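PDB 3TS7: geranyltranstransferase from Methylococcus capsulatus, which probably catalyses the magnesium-dependent condensation of isopentenyl diphosphate with an allylic diphosphate to give (2E,6E)-farnesyl diphosphate. Local coordinates for residues L56-A60 and L72-A76; A60-T64 and E286-L290; R213-Y217 and A275-A281. One frame throughout, in Å; residues are numbered along the deposited sequence.

Interaction 1: residues L56-A60 and L72-A76; sequences LLTYA and LDGPA
The carboxylate oxygen OD1 of Asp-73 is gripped by two groups: the Tyr-59 hydroxyl OH donates to it across the contact at 2.7 Å, and Arg-19 NE of helix 5-27 forms a salt bridge with it. The setting is the all-helical isoprenoid synthase fold of the FPP/GGPP synthase family, where helices 53-65 and 73-90 follow each other in the chain and meet here, one by its middle turns and the other by its first turn. The hydroxyl approaches the anti lone pair of OD1, the one directed away from OD2, and the phenol ring and carboxylate planes stand 73° apart. The guanidinium and the hydroxyl together probably keep Asp-73 ionised and fix the turn of its carboxylate. With CG anti to its own carbonyl carbon (chi1 -72°), the Tyr-59 ring runs out along the contact and brings its hydroxyl to the opening turn of helix 73-90. One ring face is covered by the methyl of Ala-76 in a CH-pi contact, CB lying 4.2 Å from the centroid of the Tyr-59 ring and displaced toward the rim. Leu-72 and the ring run alongside one another with their ends pointing opposite ways, Leu-72 CB meeting Tyr-59 CD1 at 4.0 Å. Phe-12 and Ser-16 of helix 5-27 also touch the tyrosine. Thr-58 divides its two branches: OG1 turns from the contact to Ser-195 O of helix 177-201, with Arg-54 O one turn back as a second acceptor for the same proton, whereas CG2, anti to the backbone N, is directed at the second helix. That methyl sits 4.1 Å from Ala-76 N and 4.4 Å from Pro-75 CB. Leu-72 parts its methyls, CD2 toward Thr-58 CG2 and CD1 3.9 Å from Thr-58 O.

Interaction 2: residues A60-T64 and E286-L290; sequences ATGQT and EADLL
Thr-64 supplies the polar link between helix 53-65 and the turn leading into helix 288-298: its OG1 lies 3.2 Å from Glu-286 O. Two distant parts of the all-helical isoprenoid synthase fold are joined here, an early helix and one near the C-terminus. The hydroxyl has a second possible acceptor in Ala-60 O, one turn back in its own helix at 2.9 Å, so its single proton may serve either carbonyl. Both options depend on OG1 standing anti to the carbonyl carbon of Thr-64 (chi1 -66°), beside its backbone N. The carboxylate of Glu-286 takes no part in this link; its OE1 accepts from Gly-284 N.

The apolar contacts centre on two leucines. The methyl of Ala-60 meets both, its CB 3.7 Å from Leu-289 CD2 and from Leu-290 CD2. Leu-290 spans a turn of helix 53-65: while CD2 reaches Ala-60, CD1 lies 3.5 Å from Thr-64 OG1 and also borders the CG2 methyl of that threonine. Cutting Leu-290 back to an alanine removes both methyls and is likely to open a gap beside Ala-60 and Thr-64, with the threonine side chain less firmly bounded on that side. Toward the 3-10 turn, the methyl CG2 of Thr-64 meets Ala-287 CB at 4.0 Å. Phe-12 of helix 5-27 touches both Ala-60 and Leu-289, while Phe-283 packs on Thr-64.

A polar side chain also lies against Leu-289. Gln-63 has CG anti to its backbone N (chi1 -166°) and an extended chain that crosses Leu-289 at about a right angle, bringing Gln-63 NE2 to 3.7 Å from Leu-289 CD2.

Interaction 3: residues R213-Y217 and A275-A281; sequences RLDHY and AALESLA
Ser-279 fits tightly against helix 208-237, its CB only 3.3 Å from Arg-213 O, where helix 262-279 runs nearly antiparallel to it. The axes of the two short helical segments approach to 8.2 Å at an angle of 160°, a close pairing consistent with small side chains: Ala-275 and Ser-279 point at the neighbouring helix, and Ala-276 lies close beside Tyr-217. Ser-279 OG bonds back to Ala-275 O at 2.9 Å, on the opposite face of that carbonyl from Ser-279 N, and lies near the edge of the His-216 ring. On the buried side, Tyr-217 has CG anti to its backbone N (chi1 166°), which brings its ring edge to Ala-276 O and its CD1 to 3.7 Å from Leu-280 CD1. The CD2 methyls of Leu-280 and Leu-214 meet, the two side chains lying roughly perpendicular.

The solvent side is looser. There the extended chain of Arg-213 lies along Ser-279 O and gives it a weak though straight bond, NH2 to O 3.3 Å with an N-H...O angle of 171°; its NE forms a salt bridge with Glu-209. His-216 is exposed, its ring beside Ala-275.

The pair sits at the flank of the helical bundle, with helix 288-298 against the inner side, where Tyr-217 OH bonds Leu-290 O, and helix 177-201 packing on Leu-214 through Val-196 and Cys-200.

In the fold
The three contacts form a connected series across the helical bundle. Interactions 1 and 2 share Ala-60 and helix 53-65, with centres about 11 Å apart; the centre of interaction 3 lies about 12 Å from that of interaction 2 and 18 Å from that of interaction 1. Along the chain, interaction 1 joins consecutive helices, whereas interaction 2 spans more than 220 residues and encloses interaction 3 within that span. Leu-290 of interaction 2 packs on Leu-214 and Leu-280 of interaction 3, and Leu-57 of segment 56-60 packs on Tyr-217. Helix 288-298, which follows helix 262-279, thus ties the C-terminal part of this all-helical fold to its early helices.

Interaction 1: residues L56-A60 and L72-A76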
ATOM      1  N   LEU B  56       0.982 -14.303  14.713  1.00 40.43           N
ATOM      2  CA  LEU B  56       1.528 -15.220  15.729  1.00 38.56           C
ATOM      3  C   LEU B  56       3.010 -14.961  15.909  1.00 35.93           C
ATOM      4  O   LEU B  56       3.479 -14.849  17.038  1.00 31.11           O
ATOM      5  CB  LEU B  56       1.292 -16.675  15.358  1.00 36.51           C
ATOM      6  CG  LEU B  56      -0.135 -17.205  15.467  1.00 45.33           C
ATOM      7  CD1 LEU B  56      -0.219 -18.592  14.839  1.00 46.16           C
ATOM      8  CD2 LEU B  56      -0.609 -17.218  16.896  1.00 41.15           C
ATOM      9  N   LEU B  57       3.735 -14.824  14.799  1.00 34.37           N
ATOM     10  CA  LEU B  57       5.138 -14.426  14.860  1.00 33.99           C
ATOM     11  C   LEU B  57       5.336 -13.091  15.568  1.00 36.44           C
ATOM     12  O   LEU B  57       6.250 -12.962  16.360  1.00 33.71           O
ATOM     13  CB  LEU B  57       5.752 -14.360  13.466  1.00 35.67           C
ATOM     14  CG  LEU B  57       6.014 -15.740  12.863  1.00 44.36           C
ATOM     15  CD1 LEU B  57       6.293 -15.592  11.378  1.00 33.18           C
ATOM     16  CD2 LEU B  57       7.180 -16.406  13.591  1.00 41.71           C
ATOM     17  N   THR B  58       4.491 -12.095  15.283  1.00 31.07           N
ATOM     18  CA  THR B  58       4.597 -10.809  15.985  1.00 31.11           C
ATOM     19  C   THR B  58       4.352 -10.975  17.503  1.00 28.88           C
ATOM     20  O   THR B  58       5.167 -10.534  18.316  1.00 33.75           O
ATOM     21  CB  THR B  58       3.642  -9.749  15.386  1.00 32.10           C
ATOM     22  OG1 THR B  58       3.949  -9.584  13.991  1.00 30.79           O
ATOM     23  CG2 THR B  58       3.837  -8.410  16.085  1.00 30.71           C
ATOM     24  N   TYR B  59       3.247 -11.618  17.863  1.00 28.91           N
ATOM     25  CA  TYR B  59       2.911 -11.797  19.272  1.00 36.58           C
ATOM     26  C   TYR B  59       3.946 -12.680  19.986  1.00 36.69           C
ATOM     27  O   TYR B  59       4.380 -12.357  21.084  1.00 32.41           O
ATOM     28  CB  TYR B  59       1.505 -12.379  19.431  1.00 40.14           C
ATOM     29  CG  TYR B  59       0.351 -11.420  19.118  1.00 37.16           C
ATOM     30  CD1 TYR B  59       0.249 -10.169  19.742  1.00 39.86           C
ATOM     31  CD2 TYR B  59      -0.653 -11.798  18.229  1.00 39.80           C
ATOM     32  CE1 TYR B  59      -0.832  -9.308  19.460  1.00 38.43           C
ATOM     33  CE2 TYR B  59      -1.720 -10.960  17.942  1.00 42.35           C
ATOM     34  CZ  TYR B  59      -1.806  -9.722  18.564  1.00 39.57           C
ATOM     35  OH  TYR B  59      -2.882  -8.930  18.246  1.00 41.77           O
ATOM     36  N   ALA B  60       4.372 -13.768  19.346  1.00 38.06           N
ATOM     37  CA  ALA B  60       5.345 -14.675  19.980  1.00 35.31           C
ATOM     38  C   ALA B  60       6.696 -14.028  20.165  1.00 32.21           C
ATOM     39  O   ALA B  60       7.330 -14.225  21.192  1.00 35.74           O
ATOM     40  CB  ALA B  60       5.479 -15.987  19.188  1.00 34.97           C
ATOM     41  N   LEU B  72       1.550  -4.508  20.452  1.00 34.03           N
ATOM     42  CA  LEU B  72       1.762  -5.405  19.315  1.00 37.29           C
ATOM     43  C   LEU B  72       0.527  -5.632  18.472  1.00 34.96           C
ATOM     44  O   LEU B  72       0.664  -6.082  17.351  1.00 35.00           O
ATOM     45  CB  LEU B  72       2.313  -6.767  19.779  1.00 34.87           C
ATOM     46  CG  LEU B  72       3.637  -6.773  20.555  1.00 38.51           C
ATOM     47  CD1 LEU B  72       3.867  -8.148  21.131  1.00 45.19           C
ATOM     48  CD2 LEU B  72       4.828  -6.328  19.720  1.00 37.78           C
ATOM     49  N   ASP B  73      -0.662  -5.310  18.997  1.00 34.89           N
ATOM     50  CA  ASP B  73      -1.897  -5.426  18.239  1.00 36.18           C
ATOM     51  C   ASP B  73      -1.848  -4.698  16.888  1.00 35.25           C
ATOM     52  O   ASP B  73      -2.178  -5.287  15.874  1.00 39.34           O
ATOM     53  CB  ASP B  73      -3.107  -4.938  19.050  1.00 38.44           C
ATOM     54  CG  ASP B  73      -3.434  -5.843  20.230  1.00 45.81           C
ATOM     55  OD1 ASP B  73      -3.361  -7.080  20.101  1.00 47.84           O
ATOM     56  OD2 ASP B  73      -3.786  -5.314  21.294  1.00 41.22           O
ATOM     57  N   GLY B  74      -1.428  -3.436  16.903  1.00 37.59           N
ATOM     58  CA  GLY B  74      -1.291  -2.616  15.704  1.00 36.07           C
ATOM     59  C   GLY B  74      -0.356  -3.211  14.666  1.00 38.03           C
ATOM     60  O   GLY B  74      -0.789  -3.471  13.543  1.00 35.16           O
ATOM     61  N   PRO B  75       0.919  -3.467  15.041  1.00 37.23           N
ATOM     62  CA  PRO B  75       1.840  -4.110  14.088  1.00 34.72           C
ATOM     63  C   PRO B  75       1.377  -5.484  13.607  1.00 31.90           C
ATOM     64  O   PRO B  75       1.574  -5.790  12.437  1.00 37.28           O
ATOM     65  CB  PRO B  75       3.138  -4.192  14.880  1.00 32.64           C
ATOM     66  CG  PRO B  75       3.080  -3.023  15.753  1.00 33.72           C
ATOM     67  CD  PRO B  75       1.660  -3.002  16.228  1.00 27.69           C
ATOM     68  N   ALA B  76       0.718  -6.271  14.462  1.00 32.18           N
ATOM     69  CA  ALA B  76       0.208  -7.591  14.053  1.00 31.64           C
ATOM     70  C   ALA B  76      -0.887  -7.467  13.000  1.00 38.75           C
ATOM     71  O   ALA B  76      -0.885  -8.209  12.021  1.00 38.61           O
ATOM     72  CB  ALA B  76      -0.275  -8.421  15.244  1.00 28.75           C
TER

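Interaction 2: residues A60-T64 and E286-L290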
ATOM      1  N   ALA B  60       4.372 -13.768  19.346  1.00 38.06           N
ATOM      2  CA  ALA B  60       5.345 -14.675  19.980  1.00 35.31           C
ATOM      3  C   ALA B  60       6.696 -14.028  20.165  1.00 32.21           C
ATOM      4  O   ALA B  60       7.330 -14.225  21.192  1.00 35.74           O
ATOM      5  CB  ALA B  60       5.479 -15.987  19.188  1.00 34.97           C
ATOM      6  N   THR B  61       7.138 -13.251  19.178  1.00 28.82           N
ATOM      7  CA  THR B  61       8.392 -12.511  19.296  1.00 30.88           C
ATOM      8  C   THR B  61       8.311 -11.487  20.431  1.00 35.43           C
ATOM      9  O   THR B  61       9.235 -11.368  21.223  1.00 34.04           O
ATOM     10  CB  THR B  61       8.745 -11.788  17.974  1.00 29.79           C
ATOM     11  OG1 THR B  61       8.890 -12.764  16.935  1.00 40.19           O
ATOM     12  CG2 THR B  61      10.024 -10.985  18.099  1.00 29.97           C
ATOM     13  N   GLY B  62       7.195 -10.766  20.518  1.00 36.18           N
ATOM     14  CA  GLY B  62       7.021  -9.755  21.566  1.00 36.16           C
ATOM     15  C   GLY B  62       7.086 -10.325  22.973  1.00 32.93           C
ATOM     16  O   GLY B  62       7.739  -9.756  23.854  1.00 38.00           O
ATOM     17  N   GLN B  63       6.414 -11.452  23.170  1.00 36.12           N
ATOM     18  CA  GLN B  63       6.418 -12.162  24.451  1.00 43.06           C
ATOM     19  C   GLN B  63       7.830 -12.612  24.824  1.00 44.98           C
ATOM     20  O   GLN B  63       8.207 -12.574  25.998  1.00 43.74           O
ATOM     21  CB  GLN B  63       5.456 -13.357  24.415  1.00 42.71           C
ATOM     22  CG  GLN B  63       5.147 -13.927  25.773  1.00 47.51           C
ATOM     23  CD  GLN B  63       4.259 -15.124  25.703  1.00 49.57           C
ATOM     24  OE1 GLN B  63       3.071 -15.020  25.392  1.00 54.98           O
ATOM     25  NE2 GLN B  63       4.818 -16.281  26.007  1.00 43.94           N
ATOM     26  N   THR B  64       8.616 -12.980  23.812  1.00 42.36           N
ATOM     27  CA  THR B  64       9.975 -13.472  24.012  1.00 38.62           C
ATOM     28  C   THR B  64      10.910 -12.387  24.515  1.00 39.32           C
ATOM     29  O   THR B  64      11.718 -12.623  25.409  1.00 33.75           O
ATOM     30  CB  THR B  64      10.510 -14.153  22.713  1.00 38.36           C
ATOM     31  OG1 THR B  64       9.733 -15.331  22.463  1.00 37.47           O
ATOM     32  CG2 THR B  64      11.985 -14.548  22.822  1.00 35.80           C
ATOM     33  N   GLU B 286      12.249 -18.312  27.876  1.00 34.13           N
ATOM     34  CA  GLU B 286      11.298 -17.318  27.277  1.00 39.55           C
ATOM     35  C   GLU B 286      11.174 -17.496  25.767  1.00 41.30           C
ATOM     36  O   GLU B 286      10.200 -17.029  25.160  1.00 38.93           O
ATOM     37  CB  GLU B 286      11.679 -15.833  27.485  1.00 37.05           C
ATOM     38  CG  GLU B 286      12.761 -15.426  28.479  1.00 60.50           C
ATOM     39  CD  GLU B 286      14.151 -15.925  28.120  1.00 61.78           C
ATOM     40  OE1 GLU B 286      14.888 -15.337  27.285  1.00 45.13           O
ATOM     41  OE2 GLU B 286      14.505 -16.935  28.727  1.00 48.26           O
ATOM     42  N   ALA B 287      12.173 -18.136  25.156  1.00 34.70           N
ATOM     43  CA  ALA B 287      12.132 -18.437  23.735  1.00 33.64           C
ATOM     44  C   ALA B 287      11.604 -19.836  23.401  1.00 33.07           C
ATOM     45  O   ALA B 287      11.619 -20.234  22.240  1.00 31.97           O
ATOM     46  CB  ALA B 287      13.507 -18.191  23.089  1.00 32.36           C
ATOM     47  N   ASP B 288      11.150 -20.586  24.409  1.00 33.79           N
ATOM     48  CA  ASP B 288      10.551 -21.908  24.169  1.00 36.24           C
ATOM     49  C   ASP B 288       9.352 -21.836  23.242  1.00 43.21           C
ATOM     50  O   ASP B 288       9.117 -22.754  22.446  1.00 36.89           O
ATOM     51  CB  ASP B 288      10.132 -22.605  25.466  1.00 37.46           C
ATOM     52  CG  ASP B 288      11.315 -23.140  26.236  1.00 41.71           C
ATOM     53  OD1 ASP B 288      12.442 -23.105  25.681  1.00 37.26           O
ATOM     54  OD2 ASP B 288      11.124 -23.578  27.391  1.00 35.64           O
ATOM     55  N   LEU B 289       8.594 -20.746  23.367  1.00 39.57           N
ATOM     56  CA  LEU B 289       7.482 -20.485  22.491  1.00 35.70           C
ATOM     57  C   LEU B 289       7.916 -20.441  21.023  1.00 31.58           C
ATOM     58  O   LEU B 289       7.270 -21.063  20.177  1.00 33.64           O
ATOM     59  CB  LEU B 289       6.800 -19.169  22.882  1.00 41.21           C
ATOM     60  CG  LEU B 289       5.437 -18.944  22.226  1.00 39.17           C
ATOM     61  CD1 LEU B 289       4.417 -19.972  22.702  1.00 51.63           C
ATOM     62  CD2 LEU B 289       4.952 -17.514  22.559  1.00 47.56           C
ATOM     63  N   LEU B 290       9.009 -19.739  20.739  1.00 29.80           N
ATOM     64  CA  LEU B 290       9.538 -19.666  19.360  1.00 32.48           C
ATOM     65  C   LEU B 290      10.107 -21.006  18.870  1.00 37.08           C
ATOM     66  O   LEU B 290      10.001 -21.341  17.684  1.00 32.53           O
ATOM     67  CB  LEU B 290      10.581 -18.566  19.236  1.00 31.47           C
ATOM     68  CG  LEU B 290      10.020 -17.135  19.382  1.00 28.60           C
ATOM     69  CD1 LEU B 290      11.148 -16.153  19.314  1.00 36.66           C
ATOM     70  CD2 LEU B 290       8.980 -16.842  18.290  1.00 38.99           C
TER

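Interaction 3: residues R213-Y217 and A275-A281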
ATOM      1  N   ARG B 213      19.532 -11.988  15.405  1.00 32.97           N
ATOM      2  CA  ARG B 213      19.222 -13.405  15.669  1.00 31.13           C
ATOM      3  C   ARG B 213      17.783 -13.745  15.357  1.00 28.95           C
ATOM      4  O   ARG B 213      17.488 -14.782  14.765  1.00 29.71           O
ATOM      5  CB  ARG B 213      19.509 -13.782  17.126  1.00 33.42           C
ATOM      6  CG  ARG B 213      20.975 -13.863  17.483  1.00 33.98           C
ATOM      7  CD  ARG B 213      21.121 -14.261  18.967  1.00 56.80           C
ATOM      8  NE  ARG B 213      22.516 -14.505  19.322  1.00 64.44           N
ATOM      9  CZ  ARG B 213      23.107 -15.698  19.295  1.00 65.35           C
ATOM     10  NH1 ARG B 213      24.388 -15.806  19.630  1.00 64.62           N
ATOM     11  NH2 ARG B 213      22.426 -16.782  18.936  1.00 48.31           N
ATOM     12  N   LEU B 214      16.876 -12.866  15.749  1.00 27.68           N
ATOM     13  CA  LEU B 214      15.469 -13.144  15.551  1.00 26.62           C
ATOM     14  C   LEU B 214      15.095 -13.005  14.078  1.00 24.41           C
ATOM     15  O   LEU B 214      14.226 -13.731  13.587  1.00 31.95           O
ATOM     16  CB  LEU B 214      14.602 -12.231  16.430  1.00 31.87           C
ATOM     17  CG  LEU B 214      14.581 -12.610  17.914  1.00 33.94           C
ATOM     18  CD1 LEU B 214      14.105 -11.428  18.775  1.00 45.79           C
ATOM     19  CD2 LEU B 214      13.704 -13.821  18.121  1.00 36.62           C
ATOM     20  N   ASP B 215      15.716 -12.052  13.409  1.00 27.29           N
ATOM     21  CA  ASP B 215      15.644 -11.982  11.934  1.00 29.80           C
ATOM     22  C   ASP B 215      16.150 -13.260  11.248  1.00 28.56           C
ATOM     23  O   ASP B 215      15.477 -13.797  10.347  1.00 38.26           O
ATOM     24  CB  ASP B 215      16.408 -10.776  11.399  1.00 30.63           C
ATOM     25  CG  ASP B 215      16.252 -10.642   9.897  1.00 35.96           C
ATOM     26  OD1 ASP B 215      15.105 -10.465   9.414  1.00 30.55           O
ATOM     27  OD2 ASP B 215      17.262 -10.762   9.202  1.00 35.66           O
ATOM     28  N   HIS B 216      17.308 -13.765  11.683  1.00 30.68           N
ATOM     29  CA  HIS B 216      17.798 -15.073  11.163  1.00 27.96           C
ATOM     30  C   HIS B 216      16.856 -16.223  11.465  1.00 26.69           C
ATOM     31  O   HIS B 216      16.621 -17.071  10.599  1.00 32.67           O
ATOM     32  CB  HIS B 216      19.234 -15.386  11.628  1.00 33.09           C
ATOM     33  CG  HIS B 216      19.932 -16.379  10.747  1.00 51.57           C
ATOM     34  ND1 HIS B 216      20.223 -16.121   9.423  1.00 62.79           N
ATOM     35  CD2 HIS B 216      20.366 -17.640  10.985  1.00 51.17           C
ATOM     36  CE1 HIS B 216      20.813 -17.176   8.888  1.00 55.96           C
ATOM     37  NE2 HIS B 216      20.916 -18.109   9.815  1.00 47.93           N
ATOM     38  N   TYR B 217      16.267 -16.243  12.670  1.00 29.02           N
ATOM     39  CA  TYR B 217      15.206 -17.209  12.994  1.00 27.92           C
ATOM     40  C   TYR B 217      14.062 -17.094  11.981  1.00 31.68           C
ATOM     41  O   TYR B 217      13.547 -18.108  11.458  1.00 31.89           O
ATOM     42  CB  TYR B 217      14.689 -16.973  14.440  1.00 25.70           C
ATOM     43  CG  TYR B 217      13.397 -17.656  14.776  1.00 33.44           C
ATOM     44  CD1 TYR B 217      13.382 -18.964  15.278  1.00 33.57           C
ATOM     45  CD2 TYR B 217      12.178 -17.009  14.597  1.00 29.81           C
ATOM     46  CE1 TYR B 217      12.191 -19.594  15.579  1.00 29.50           C
ATOM     47  CE2 TYR B 217      10.987 -17.630  14.900  1.00 38.94           C
ATOM     48  CZ  TYR B 217      10.994 -18.916  15.402  1.00 37.90           C
ATOM     49  OH  TYR B 217       9.802 -19.537  15.692  1.00 34.64           O
ATOM     50  N   ALA B 275      19.180 -24.219  11.902  1.00 33.14           N
ATOM     51  CA  ALA B 275      19.725 -22.874  11.960  1.00 29.05           C
ATOM     52  C   ALA B 275      18.737 -21.917  12.678  1.00 26.45           C
ATOM     53  O   ALA B 275      19.171 -21.046  13.415  1.00 29.76           O
ATOM     54  CB  ALA B 275      20.055 -22.363  10.545  1.00 34.03           C
ATOM     55  N   ALA B 276      17.431 -22.124  12.465  1.00 32.03           N
ATOM     56  CA  ALA B 276      16.372 -21.406  13.184  1.00 31.45           C
ATOM     57  C   ALA B 276      16.515 -21.547  14.715  1.00 32.08           C
ATOM     58  O   ALA B 276      16.558 -20.545  15.444  1.00 30.69           O
ATOM     59  CB  ALA B 276      15.001 -21.905  12.724  1.00 26.31           C
ATOM     60  N   LEU B 277      16.630 -22.785  15.184  1.00 33.50           N
ATOM     61  CA  LEU B 277      16.768 -23.073  16.622  1.00 32.19           C
ATOM     62  C   LEU B 277      18.069 -22.544  17.203  1.00 31.73           C
ATOM     63  O   LEU B 277      18.094 -22.042  18.344  1.00 31.26           O
ATOM     64  CB  LEU B 277      16.643 -24.574  16.878  1.00 30.56           C
ATOM     65  CG  LEU B 277      15.275 -25.192  16.607  1.00 33.16           C
ATOM     66  CD1 LEU B 277      15.369 -26.710  16.628  1.00 34.90           C
ATOM     67  CD2 LEU B 277      14.216 -24.697  17.619  1.00 36.36           C
ATOM     68  N   GLU B 278      19.141 -22.609  16.418  1.00 32.18           N
ATOM     69  CA  GLU B 278      20.439 -22.091  16.864  1.00 31.09           C
ATOM     70  C   GLU B 278      20.487 -20.559  16.981  1.00 37.19           C
ATOM     71  O   GLU B 278      21.231 -20.037  17.801  1.00 31.63           O
ATOM     72  CB  GLU B 278      21.564 -22.561  15.950  1.00 36.24           C
ATOM     73  CG  GLU B 278      22.982 -22.365  16.529  1.00 44.59           C
ATOM     74  CD  GLU B 278      23.208 -23.029  17.917  1.00 54.84           C
ATOM     75  OE1 GLU B 278      24.051 -22.518  18.676  1.00 61.56           O
ATOM     76  OE2 GLU B 278      22.571 -24.057  18.258  1.00 53.15           O
ATOM     77  N   SER B 279      19.707 -19.863  16.142  1.00 31.71           N
ATOM     78  CA  SER B 279      19.494 -18.418  16.241  1.00 34.10           C
ATOM     79  C   SER B 279      18.967 -18.009  17.623  1.00 31.41           C
ATOM     80  O   SER B 279      19.220 -16.910  18.083  1.00 37.85           O
ATOM     81  CB  SER B 279      18.449 -17.948  15.190  1.00 28.67           C
ATOM     82  OG  SER B 279      18.867 -18.240  13.864  1.00 42.21           O
ATOM     83  N   LEU B 280      18.200 -18.882  18.250  1.00 29.81           N
ATOM     84  CA  LEU B 280      17.619 -18.609  19.559  1.00 32.53           C
ATOM     85  C   LEU B 280      18.540 -18.877  20.772  1.00 36.18           C
ATOM     86  O   LEU B 280      18.116 -18.711  21.918  1.00 39.46           O
ATOM     87  CB  LEU B 280      16.307 -19.378  19.691  1.00 30.49           C
ATOM     88  CG  LEU B 280      15.264 -19.126  18.591  1.00 29.41           C
ATOM     89  CD1 LEU B 280      14.114 -20.089  18.748  1.00 28.81           C
ATOM     90  CD2 LEU B 280      14.775 -17.662  18.572  1.00 28.47           C
ATOM     91  N   ALA B 281      19.794 -19.253  20.523  1.00 35.57           N
ATOM     92  CA  ALA B 281      20.783 -19.500  21.602  1.00 38.46           C
ATOM     93  C   ALA B 281      21.027 -18.293  22.525  1.00 42.92           C
ATOM     94  O   ALA B 281      21.529 -18.437  23.649  1.00 39.31           O
ATOM     95  CB  ALA B 281      22.127 -19.982  20.993  1.00 41.18           C
TER